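Local coordinates for microtubule-associated protein 1A/1B, light chain 3 (Trypanosoma brucei brucei, PDB 3W1Y) that probably works in autophagy as a ubiquitin-like Atg8-family protein that becomes attached to phosphatidylethanolamine in membranes, at residues R14-A17 with E18-K21. Residues are numbered along the deposited sequence; the frame is centred on the assembly and turned at random.
Sequences RSFA and ERAK
Ser15 and Glu18 bond to each other in both directions at the start of helix 16-29. Ser15 OG accepts the Glu18 backbone N-H at 3.2 Å and nearly straight, while Glu18 OE2 takes the Ser15 backbone N-H at 3.0 Å. The Ser15 hydroxyl also donates to Glu18 OE2, a longer bond of 3.3 Å. Both donors meet OE2 on its anti side, from opposite faces of the carboxylate plane. Glu18 has CG wedged between its backbone N and carbonyl carbon (chi1 78°), which folds the chain back over Ser15 and lays its carboxylate carbon CD 3.8 Å from Arg14 CG. The Arg14 guanidinium, turned 54° from that carboxylate, leads away to a salt bridge with Glu64. Across the turn, Arg19 grips the Arg14 carbonyl side-on: NE (3.0 Å) and NH2 (3.1 Å) both donate to Arg14 O, which lies in the guanidinium plane. The bend at chi3 swings the group back to this oxygen, and Phe16 CA sits over one guanidinium face. NH1 is left to pair with Asp123, so the buried Arg19 ties the loop before the helix to the loop around Pro122 and Asp123. The Phe16 ring stands almost perpendicular to the Arg19 guanidinium (88°); its CE2 touches Ala20 CB at 3.9 Å, one helical turn on. The backbone N-H groups of Arg19, Ala20 and Lys21 donate to the carbonyls of Ser15, Phe16 and Ala17 respectively, the first i+4 to i bonds of the helix. Together Ser15, as N-cap, and Glu18 form a capping box, here opening the second of the two N-terminal helices that Atg8 proteins add to their ubiquitin-like fold.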
ATOM      1  N   ARG A  14      22.632  17.203   5.838  1.00 26.56           N
ATOM      2  CA  ARG A  14      23.820  16.351   5.792  1.00 26.17           C
ATOM      3  C   ARG A  14      24.672  16.741   4.604  1.00 26.81           C
ATOM      4  O   ARG A  14      24.141  16.915   3.497  1.00 27.56           O
ATOM      5  CB  ARG A  14      23.435  14.880   5.675  1.00 25.99           C
ATOM      6  CG  ARG A  14      23.194  14.170   6.990  1.00 26.68           C
ATOM      7  CD  ARG A  14      21.989  14.731   7.766  1.00 27.98           C
ATOM      8  NE  ARG A  14      21.629  13.863   8.884  1.00 27.72           N
ATOM      9  CZ  ARG A  14      20.539  14.004   9.625  1.00 28.72           C
ATOM     10  NH1 ARG A  14      19.681  15.001   9.398  1.00 31.24           N
ATOM     11  NH2 ARG A  14      20.313  13.147  10.593  1.00 27.83           N
ATOM     12  N   SER A  15      25.980  16.907   4.818  1.00 27.07           N
ATOM     13  CA  SER A  15      26.893  17.143   3.696  1.00 27.91           C
ATOM     14  C   SER A  15      26.812  15.996   2.702  1.00 26.71           C
ATOM     15  O   SER A  15      26.559  14.851   3.082  1.00 24.79           O
ATOM     16  CB  SER A  15      28.346  17.323   4.167  1.00 28.74           C
ATOM     17  OG  SER A  15      28.822  16.157   4.821  1.00 29.55           O
ATOM     18  N   PHE A  16      27.016  16.303   1.424  1.00 27.27           N
ATOM     19  CA  PHE A  16      27.106  15.253   0.438  1.00 27.18           C
ATOM     20  C   PHE A  16      28.141  14.204   0.881  1.00 27.57           C
ATOM     21  O   PHE A  16      27.901  12.986   0.778  1.00 26.87           O
ATOM     22  CB  PHE A  16      27.463  15.817  -0.939  1.00 28.77           C
ATOM     23  CG  PHE A  16      27.544  14.762  -2.027  1.00 28.31           C
ATOM     24  CD1 PHE A  16      26.417  14.441  -2.780  1.00 28.03           C
ATOM     25  CD2 PHE A  16      28.744  14.100  -2.292  1.00 28.12           C
ATOM     26  CE1 PHE A  16      26.480  13.478  -3.806  1.00 26.97           C
ATOM     27  CE2 PHE A  16      28.811  13.126  -3.299  1.00 28.67           C
ATOM     28  CZ  PHE A  16      27.678  12.814  -4.047  1.00 28.31           C
ATOM     29  N   ALA A  17      29.283  14.684   1.374  1.00 28.27           N
ATOM     30  CA  ALA A  17      30.406  13.806   1.719  1.00 28.53           C
ATOM     31  C   ALA A  17      29.953  12.735   2.726  1.00 27.60           C
ATOM     32  O   ALA A  17      30.197  11.561   2.508  1.00 27.23           O
ATOM     33  CB  ALA A  17      31.617  14.629   2.263  1.00 27.93           C
ATOM     34  N   GLU A  18      29.295  13.147   3.812  1.00 28.03           N
ATOM     35  CA  GLU A  18      28.765  12.205   4.807  1.00 29.19           C
ATOM     36  C   GLU A  18      27.647  11.265   4.297  1.00 27.40           C
ATOM     37  O   GLU A  18      27.619  10.081   4.640  1.00 27.25           O
ATOM     38  CB  GLU A  18      28.394  12.907   6.133  1.00 29.48           C
ATOM     39  CG  GLU A  18      27.093  13.684   6.173  1.00 32.98           C
ATOM     40  CD  GLU A  18      26.903  14.493   7.490  1.00 33.23           C
ATOM     41  OE1 GLU A  18      26.703  13.852   8.544  1.00 36.24           O
ATOM     42  OE2 GLU A  18      26.947  15.760   7.450  1.00 36.07           O
ATOM     43  N   ARG A  19      26.747  11.761   3.460  1.00 26.62           N
ATOM     44  CA  ARG A  19      25.778  10.862   2.814  1.00 25.96           C
ATOM     45  C   ARG A  19      26.451   9.817   1.895  1.00 26.02           C
ATOM     46  O   ARG A  19      26.157   8.640   2.008  1.00 25.48           O
ATOM     47  CB  ARG A  19      24.726  11.645   2.054  1.00 25.57           C
ATOM     48  CG  ARG A  19      23.923  12.552   2.922  1.00 24.63           C
ATOM     49  CD  ARG A  19      22.900  13.265   2.078  1.00 23.85           C
ATOM     50  NE  ARG A  19      23.326  14.616   1.762  1.00 22.32           N
ATOM     51  CZ  ARG A  19      23.483  15.106   0.539  1.00 21.62           C
ATOM     52  NH1 ARG A  19      23.256  14.367  -0.549  1.00 19.93           N
ATOM     53  NH2 ARG A  19      23.865  16.356   0.419  1.00 18.68           N
ATOM     54  N   ALA A  20      27.338  10.258   1.001  1.00 26.40           N
ATOM     55  CA  ALA A  20      28.110   9.354   0.141  1.00 27.31           C
ATOM     56  C   ALA A  20      28.899   8.299   0.926  1.00 27.89           C
ATOM     57  O   ALA A  20      28.948   7.146   0.525  1.00 27.76           O
ATOM     58  CB  ALA A  20      29.068  10.140  -0.787  1.00 26.22           C
ATOM     59  N   LYS A  21      29.534   8.711   2.024  1.00 29.87           N
ATOM     60  CA  LYS A  21      30.267   7.787   2.902  1.00 31.18           C
ATOM     61  C   LYS A  21      29.305   6.769   3.534  1.00 30.44           C
ATOM     62  O   LYS A  21      29.556   5.569   3.540  1.00 30.89           O
ATOM     63  CB  LYS A  21      31.050   8.568   3.969  1.00 31.73           C
ATOM     64  CG  LYS A  21      31.681   7.711   5.056  1.00 36.41           C
ATOM     65  CD  LYS A  21      33.039   7.129   4.645  1.00 43.71           C
ATOM     66  CE  LYS A  21      33.365   5.854   5.443  1.00 47.85           C
ATOM     67  NZ  LYS A  21      32.563   4.677   4.920  1.00 49.82           N
TER